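Local atomic coordinates of adherence and virulence protein A (Streptococcus pneumoniae, PDB entry 6PON), a protein that binds fibronectin and probably promotes adherence of Streptococcus pneumoniae to host tissue, and so probably contributes to virulence. Residues 33-38 / 73-78. Sequence-based numbering, arbitrary orientation.
Sequences QELVLQ and STFIMV
L35 meets F75 and I76 through a single methyl, CD1. L35 sits on strand 34-41, the second of four in an antiparallel sheet. F75 and I76 sit in the first turn of helix 74-83. The closest approach is methyl to methyl, with L35 CD1 4.0 Å from I76 CD1. These two side chains meet tip to tip and run at a slant to each other.

L35 points from the strand toward the helix. Its CG is anti to the backbone N (chi1 172°), and CD1 forms the leading end. The CB of I76 does not aim at the strand. I76 CG1 lies anti to the carbonyl carbon (chi1 -71°), and the next torsion brings CD1 round to L35. F75 does point toward the strand. F75 CE2 lies 4.4 Å from L35 CD1, and the methyl approaches the ring obliquely.

S73 is the N-cap of the helix. S73 OG accepts from I76 N at 3.2 Å, with an N-H...O angle of 143°. S73 OG is also hydrogen-bonded to Q29. L35 also packs on I27 of strand 23-28, and F75 touches E141 of strand 139-142.

This is helix-on-sheet packing within the NFACT N-terminal region: the helix start lies against the four-stranded sheet. No hydrogen bond joins the two segments. The contact is small, buried and wholly apolar, so it rests on van der Waals packing and the exclusion of water.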
loop_
_atom_site.group_PDB
_atom_site.type_symbol
_atom_site.label_atom_id
_atom_site.label_comp_id
_atom_site.label_asym_id
_atom_site.label_seq_id
_atom_site.Cartn_x
_atom_site.Cartn_y
_atom_site.Cartn_z
ATOM N N GLN B 33 -28.582 -26.405 22.541
ATOM C CA GLN B 33 -27.280 -26.387 21.893
ATOM C C GLN B 33 -26.331 -25.399 22.551
ATOM O O GLN B 33 -25.436 -24.857 21.898
ATOM C CB GLN B 33 -27.418 -26.070 20.411
ATOM C CG GLN B 33 -28.651 -26.668 19.753
ATOM C CD GLN B 33 -28.937 -25.986 18.433
ATOM O OE1 GLN B 33 -28.293 -26.289 17.419
ATOM N NE2 GLN B 33 -29.879 -25.027 18.440
ATOM N N GLU B 34 -26.515 -25.143 23.837
ATOM C CA GLU B 34 -25.655 -24.206 24.531
ATOM C C GLU B 34 -25.119 -24.834 25.804
ATOM O O GLU B 34 -25.839 -25.527 26.523
ATOM C CB GLU B 34 -26.405 -22.905 24.834
ATOM C CG GLU B 34 -27.065 -22.313 23.607
ATOM C CD GLU B 34 -27.194 -20.812 23.675
ATOM O OE1 GLU B 34 -27.309 -20.194 22.595
ATOM O OE2 GLU B 34 -27.171 -20.241 24.788
ATOM N N LEU B 35 -23.845 -24.588 26.075
ATOM C CA LEU B 35 -23.153 -25.118 27.239
ATOM C C LEU B 35 -22.547 -23.951 28.003
ATOM O O LEU B 35 -21.882 -23.101 27.402
ATOM C CB LEU B 35 -22.062 -26.119 26.812
ATOM C CG LEU B 35 -21.112 -26.642 27.887
ATOM C CD1 LEU B 35 -21.863 -27.581 28.844
ATOM C CD2 LEU B 35 -19.874 -27.307 27.280
ATOM N N VAL B 36 -22.761 -23.917 29.318
ATOM C CA VAL B 36 -22.231 -22.876 30.192
ATOM C C VAL B 36 -21.397 -23.517 31.295
ATOM O O VAL B 36 -21.869 -24.417 31.995
ATOM C CB VAL B 36 -23.354 -22.014 30.791
ATOM C CG1 VAL B 36 -22.780 -20.983 31.758
ATOM C CG2 VAL B 36 -24.110 -21.319 29.688
ATOM N N LEU B 37 -20.168 -23.042 31.457
ATOM C CA LEU B 37 -19.256 -23.504 32.492
ATOM C C LEU B 37 -19.008 -22.377 33.488
ATOM O O LEU B 37 -18.639 -21.267 33.088
ATOM C CB LEU B 37 -17.910 -23.945 31.896
ATOM C CG LEU B 37 -17.875 -24.866 30.684
ATOM C CD1 LEU B 37 -16.447 -25.257 30.365
ATOM C CD2 LEU B 37 -18.710 -26.114 30.946
ATOM N N GLN B 38 -19.189 -22.655 34.776
ATOM C CA GLN B 38 -18.676 -21.770 35.812
ATOM C C GLN B 38 -17.233 -22.167 36.090
ATOM O O GLN B 38 -16.954 -23.333 36.403
ATOM C CB GLN B 38 -19.519 -21.841 37.084
ATOM C CG GLN B 38 -19.381 -20.617 37.981
ATOM C CD GLN B 38 -19.591 -20.953 39.451
ATOM O OE1 GLN B 38 -18.643 -20.916 40.248
ATOM N NE2 GLN B 38 -20.834 -21.289 39.819
ATOM N N SER B 73 -29.187 -33.530 31.155
ATOM C CA SER B 73 -29.311 -34.484 30.071
ATOM C C SER B 73 -28.225 -35.545 30.183
ATOM O O SER B 73 -27.252 -35.398 30.921
ATOM C CB SER B 73 -29.189 -33.782 28.722
ATOM O OG SER B 73 -27.930 -33.128 28.613
ATOM N N THR B 74 -28.383 -36.613 29.394
ATOM C CA THR B 74 -27.284 -37.560 29.221
ATOM C C THR B 74 -25.998 -36.833 28.824
ATOM O O THR B 74 -24.919 -37.122 29.356
ATOM C CB THR B 74 -27.667 -38.613 28.168
ATOM O OG1 THR B 74 -28.773 -39.392 28.634
ATOM C CG2 THR B 74 -26.498 -39.554 27.869
ATOM N N PHE B 75 -26.102 -35.870 27.899
ATOM C CA PHE B 75 -24.930 -35.125 27.458
ATOM C C PHE B 75 -24.195 -34.510 28.635
ATOM O O PHE B 75 -22.966 -34.580 28.714
ATOM C CB PHE B 75 -25.354 -34.042 26.465
ATOM C CG PHE B 75 -24.262 -33.037 26.113
ATOM C CD1 PHE B 75 -23.258 -33.361 25.196
ATOM C CD2 PHE B 75 -24.281 -31.757 26.651
ATOM C CE1 PHE B 75 -22.288 -32.445 24.841
ATOM C CE2 PHE B 75 -23.314 -30.837 26.306
ATOM C CZ PHE B 75 -22.306 -31.183 25.389
ATOM N N ILE B 76 -24.938 -33.928 29.577
ATOM C CA ILE B 76 -24.317 -33.145 30.635
ATOM C C ILE B 76 -23.645 -34.047 31.657
ATOM O O ILE B 76 -22.544 -33.742 32.142
ATOM C CB ILE B 76 -25.358 -32.225 31.288
ATOM C CG1 ILE B 76 -25.738 -31.109 30.313
ATOM C CG2 ILE B 76 -24.792 -31.619 32.571
ATOM C CD1 ILE B 76 -24.635 -30.092 30.140
ATOM N N MET B 77 -24.290 -35.165 32.005
ATOM C CA MET B 77 -23.707 -36.079 32.986
ATOM C C MET B 77 -22.390 -36.652 32.489
ATOM O O MET B 77 -21.462 -36.850 33.280
ATOM C CB MET B 77 -24.678 -37.220 33.312
ATOM C CG MET B 77 -26.113 -36.775 33.535
ATOM S SD MET B 77 -27.242 -38.116 33.964
ATOM C CE MET B 77 -27.202 -37.811 35.702
ATOM N N VAL B 78 -22.297 -36.951 31.189
ATOM C CA VAL B 78 -21.019 -37.384 30.622
ATOM C C VAL B 78 -19.988 -36.260 30.704
ATOM O O VAL B 78 -18.826 -36.494 31.047
ATOM C CB VAL B 78 -21.197 -37.889 29.174
ATOM C CG1 VAL B 78 -19.847 -38.305 28.569
ATOM C CG2 VAL B 78 -22.156 -39.057 29.132
#